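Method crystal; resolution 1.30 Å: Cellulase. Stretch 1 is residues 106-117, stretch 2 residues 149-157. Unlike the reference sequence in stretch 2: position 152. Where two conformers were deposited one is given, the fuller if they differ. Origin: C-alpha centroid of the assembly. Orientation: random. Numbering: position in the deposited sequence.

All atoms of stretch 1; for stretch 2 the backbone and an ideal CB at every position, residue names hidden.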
# COMPACT_ATOMS: atom_id res chain seq x y z
N ILE A 106 -0.41 -9.05 -0.81
CA ILE A 106 -1.43 -9.94 -0.26
C ILE A 106 -2.25 -9.09 0.70
O ILE A 106 -1.69 -8.46 1.60
CB ILE A 106 -0.79 -11.14 0.47
CG1 ILE A 106 0.07 -11.97 -0.49
CG2 ILE A 106 -1.87 -11.97 1.15
CD1 ILE A 106 0.76 -13.16 0.16
N HIS A 107 -3.57 -9.09 0.53
CA HIS A 107 -4.44 -8.10 1.19
C HIS A 107 -5.74 -8.79 1.58
O HIS A 107 -6.51 -9.24 0.73
CB HIS A 107 -4.70 -6.95 0.20
CG HIS A 107 -5.13 -5.65 0.80
ND1 HIS A 107 -4.42 -4.49 0.62
CD2 HIS A 107 -6.23 -5.33 1.51
CE1 HIS A 107 -5.07 -3.50 1.20
NE2 HIS A 107 -6.17 -3.98 1.75
N HIS A 108 -5.97 -8.92 2.88
CA HIS A 108 -7.16 -9.55 3.45
C HIS A 108 -7.25 -11.06 3.22
O HIS A 108 -8.32 -11.63 3.44
CB HIS A 108 -8.49 -8.93 3.00
CG HIS A 108 -8.63 -7.46 3.27
ND1 HIS A 108 -8.06 -6.84 4.36
CD2 HIS A 108 -9.32 -6.51 2.60
CE1 HIS A 108 -8.37 -5.55 4.33
NE2 HIS A 108 -9.15 -5.33 3.28
N ASN A 109 -6.18 -11.74 2.79
CA ASN A 109 -6.18 -13.18 2.96
C ASN A 109 -6.48 -13.48 4.42
O ASN A 109 -6.11 -12.72 5.32
CB ASN A 109 -4.81 -13.78 2.64
CG ASN A 109 -4.67 -14.21 1.20
OD1 ASN A 109 -5.05 -13.49 0.27
ND2 ASN A 109 -4.08 -15.38 1.00
N LYS A 110 -7.12 -14.62 4.68
CA LYS A 110 -7.40 -15.03 6.05
C LYS A 110 -6.15 -14.96 6.93
O LYS A 110 -6.21 -14.53 8.08
CB LYS A 110 -7.97 -16.45 6.05
CG LYS A 110 -8.27 -17.01 7.43
CD LYS A 110 -9.48 -16.35 8.04
CE LYS A 110 -10.25 -17.31 8.95
NZ LYS A 110 -11.69 -16.92 9.08
N PHE A 111 -5.00 -15.39 6.40
CA PHE A 111 -3.81 -15.44 7.25
C PHE A 111 -3.33 -14.06 7.70
O PHE A 111 -2.55 -13.98 8.65
CB PHE A 111 -2.68 -16.28 6.62
CG PHE A 111 -1.79 -15.58 5.59
CD1 PHE A 111 -0.76 -14.76 6.00
CD2 PHE A 111 -1.91 -15.85 4.24
CE1 PHE A 111 0.09 -14.17 5.08
CE2 PHE A 111 -1.05 -15.26 3.32
CZ PHE A 111 -0.06 -14.43 3.75
N GLN A 112 -3.78 -12.99 7.06
CA GLN A 112 -3.42 -11.64 7.50
C GLN A 112 -3.74 -11.41 8.96
O GLN A 112 -3.09 -10.59 9.62
CB GLN A 112 -4.18 -10.61 6.65
CG GLN A 112 -3.83 -9.16 6.97
CD GLN A 112 -4.65 -8.18 6.13
OE1 GLN A 112 -4.14 -7.59 5.19
NE2 GLN A 112 -5.92 -8.04 6.45
N GLY A 113 -4.78 -12.08 9.48
CA GLY A 113 -5.19 -11.92 10.87
C GLY A 113 -4.70 -13.00 11.82
O GLY A 113 -5.24 -13.15 12.91
N GLN A 114 -3.68 -13.74 11.40
CA GLN A 114 -3.19 -14.90 12.14
C GLN A 114 -1.71 -14.78 12.47
O GLN A 114 -1.00 -15.79 12.61
CB GLN A 114 -3.51 -16.19 11.39
CG GLN A 114 -5.02 -16.38 11.19
CD GLN A 114 -5.34 -17.67 10.49
OE1 GLN A 114 -4.80 -17.97 9.43
NE2 GLN A 114 -6.20 -18.46 11.11
N PHE A 115 -1.23 -13.55 12.69
CA PHE A 115 0.17 -13.30 13.05
C PHE A 115 0.38 -13.50 14.54
O PHE A 115 0.50 -12.56 15.33
CB PHE A 115 0.61 -11.92 12.54
CG PHE A 115 1.00 -11.94 11.08
CD1 PHE A 115 0.04 -12.03 10.09
CD2 PHE A 115 2.34 -11.95 10.71
CE1 PHE A 115 0.40 -12.14 8.75
CE2 PHE A 115 2.71 -12.05 9.38
CZ PHE A 115 1.75 -12.12 8.39
N ASP A 116 0.44 -14.77 14.92
CA ASP A 116 0.63 -15.21 16.30
C ASP A 116 1.39 -16.54 16.28
O ASP A 116 1.49 -17.20 15.25
CB ASP A 116 -0.71 -15.29 17.06
CG ASP A 116 -1.77 -16.07 16.30
OD1 ASP A 116 -1.51 -17.23 15.98
OD2 ASP A 116 -2.86 -15.50 16.00
N GLU A 117 1.91 -16.94 17.43
CA GLU A 117 2.70 -18.17 17.47
C GLU A 117 1.86 -19.39 17.11
O GLU A 117 2.38 -20.34 16.51
CB GLU A 117 3.34 -18.37 18.84
CG GLU A 117 4.59 -17.54 19.05
CD GLU A 117 5.74 -17.97 18.16
OE1 GLU A 117 5.85 -19.18 17.86
OE2 GLU A 117 6.55 -17.11 17.76
N UNK A 149 4.72 -7.35 1.08
CA UNK A 149 4.65 -8.76 1.47
C UNK A 149 3.33 -9.17 2.12
O UNK A 149 2.93 -10.34 2.05
CB UNK A 149 5.80 -9.07 2.43
N UNK A 150 2.67 -8.25 2.82
CA UNK A 150 1.38 -8.48 3.48
C UNK A 150 0.84 -7.10 3.84
O UNK A 150 1.60 -6.23 4.23
CB UNK A 150 1.51 -9.38 4.71
N UNK A 151 -0.47 -6.90 3.71
CA UNK A 151 -1.06 -5.56 3.87
C UNK A 151 -1.00 -5.05 5.32
O UNK A 151 -0.22 -4.14 5.63
CB UNK A 151 -2.52 -5.58 3.40
N UNK A 152 -1.84 -5.60 6.20
CA UNK A 152 -1.99 -5.13 7.59
C UNK A 152 -1.93 -6.32 8.53
O UNK A 152 -2.94 -6.73 9.13
CB UNK A 152 -3.30 -4.37 7.78
N UNK A 153 -0.75 -6.93 8.66
CA UNK A 153 -0.62 -8.17 9.43
C UNK A 153 -0.91 -7.95 10.90
O UNK A 153 -0.42 -6.99 11.51
CB UNK A 153 0.78 -8.76 9.26
N UNK A 154 -1.67 -8.87 11.49
CA UNK A 154 -2.09 -8.69 12.87
C UNK A 154 -2.60 -10.00 13.43
O UNK A 154 -2.75 -11.00 12.72
CB UNK A 154 -3.16 -7.61 12.98
N UNK A 155 -2.89 -9.98 14.72
CA UNK A 155 -3.64 -11.04 15.39
C UNK A 155 -5.09 -10.57 15.51
O UNK A 155 -5.36 -9.60 16.23
CB UNK A 155 -3.04 -11.37 16.76
N UNK A 156 -6.00 -11.25 14.82
CA UNK A 156 -7.45 -11.01 14.93
C UNK A 156 -7.71 -9.52 14.68
O UNK A 156 -7.29 -9.01 13.63
CB UNK A 156 -7.98 -11.44 16.30
N UNK A 157 -8.41 -8.82 15.56
CA UNK A 157 -8.63 -7.38 15.47
C UNK A 157 -7.94 -6.64 16.62
O UNK A 157 -8.44 -5.64 17.14
CB UNK A 157 -10.13 -7.07 15.47

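Position 149 points its CA-to-CB bond away from stretch 1, and nothing of that stretch lies within 5.5 Å of the ideal CB, so the choice is hardly restricted. The residue is Thr149, whose OG1 is hydrogen-bonded elsewhere in the structure.

At position 150 the bond runs sideways, into a space lined by Ile106, Phe111 and Phe115. The extended backbone (phi/psi -166/141) suits a branched side chain, and the apolar lining favours isoleucine, leucine, valine or methionine. Ile150 is found. With chi1 t, its CD1 lies 3.8 Å from Ile106 CG2 and 3.9 Å from Phe111 CE1, so its end reaches what the CB does not.

Position 151 points toward stretch 1. Its N donates to Ile106 O (2.9 Å), and its ideal CB is only 3.1 Å from Gln112 OE1, an acceptor, and 3.5 Å from His107 ND1. A short side chain carrying a donor fits best: asparagine, serine or threonine. The residue is Asn151. Its ND2 donates to Gln112 OE1 (3.2 Å), while its CB lies over the His107 ring face, 3.8 Å from the centroid, in a CH-pi contact.

Position 152 uses its N to donate to the same Gln112 OE1 (3.2 Å), as any residue but proline could. The bond to CB runs sideways, and many side chains would do. Gln152, where the reference has Glu, hydrogen-bonds through OE1 elsewhere in the structure.

At position 153 phi is -65°, the N makes no hydrogen bond to stretch 1, and the ideal CB sits 3.4 Å from Phe115 CE1. A compact apolar residue suits, proline especially. Pro153 lays its CB over the Phe115 ring face, 3.6 Å from the centroid.

Position 154 is held by its backbone: N donates to Gln112 O (2.9 Å), and O accepts from Phe115 N (3.0 Å). CB points away, so a long polar chain is easily accommodated. Arg154 returns at its end, with NH1 3.5 Å from Gln112 NE2; its NH2 forms a salt bridge with position 157.

Position 155 has its ideal CB 4.2 Å from Asp116 OD2, inviting histidine, asparagine or a basic chain to answer the carboxylate. His155 donates from ND1 to Asp116 OD2 (2.7 Å), the carboxylate lying at the ring edge.

Position 156 donates from N to Gly113 O (2.8 Å); its positive phi (54°) favours glycine, yet Glu156 occupies it, its CA-to-CB bond pointing away. At 157 that bond also points away, with nothing of stretch 1 within 5.5 Å of the ideal CB, so almost any side chain, most likely polar, would do. Glu157 OE2 meets Arg154 NH2 at 2.9 Å.

Stretch 2, residues 149-157: TINQPRHEE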
# COMPACT_ATOMS: atom_id res chain seq x y z
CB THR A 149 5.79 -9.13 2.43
OG1 THR A 149 5.64 -8.35 3.63
CG2 THR A 149 7.17 -8.95 1.80
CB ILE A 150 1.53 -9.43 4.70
CG1 ILE A 150 0.17 -9.73 5.34
CG2 ILE A 150 2.53 -8.88 5.71
CD1 ILE A 150 -0.83 -10.47 4.45
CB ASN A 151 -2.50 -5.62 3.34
CG ASN A 151 -3.27 -4.38 3.65
OD1 ASN A 151 -2.79 -3.28 3.35
ND2 ASN A 151 -4.43 -4.53 4.25
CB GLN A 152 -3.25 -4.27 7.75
CG GLN A 152 -3.03 -2.89 7.12
CD GLN A 152 -4.19 -1.95 7.12
OE1 GLN A 152 -4.03 -0.76 6.84
NE2 GLN A 152 -5.36 -2.44 7.42
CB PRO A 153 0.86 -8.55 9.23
CG PRO A 153 1.55 -7.23 8.95
CD PRO A 153 0.54 -6.45 8.14
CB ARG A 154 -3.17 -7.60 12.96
CG ARG A 154 -4.43 -7.92 12.20
CD ARG A 154 -5.36 -6.74 12.25
NE ARG A 154 -6.65 -6.87 11.61
CZ ARG A 154 -6.88 -6.62 10.32
NH1 ARG A 154 -5.89 -6.31 9.51
NH2 ARG A 154 -8.11 -6.69 9.86
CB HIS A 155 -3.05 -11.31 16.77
CG HIS A 155 -3.91 -12.17 17.65
ND1 HIS A 155 -3.96 -13.54 17.54
CD2 HIS A 155 -4.75 -11.84 18.66
CE1 HIS A 155 -4.79 -14.03 18.44
NE2 HIS A 155 -5.29 -13.02 19.14
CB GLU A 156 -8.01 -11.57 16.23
CG GLU A 156 -7.83 -13.07 16.32
CD GLU A 156 -8.47 -13.66 17.56
OE1 GLU A 156 -8.93 -12.90 18.43
OE2 GLU A 156 -8.50 -14.90 17.66
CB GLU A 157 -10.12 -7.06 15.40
CG GLU A 157 -10.79 -7.55 14.13
CD GLU A 157 -10.23 -6.86 12.89
OE1 GLU A 157 -9.94 -5.65 12.93
OE2 GLU A 157 -10.09 -7.53 11.86
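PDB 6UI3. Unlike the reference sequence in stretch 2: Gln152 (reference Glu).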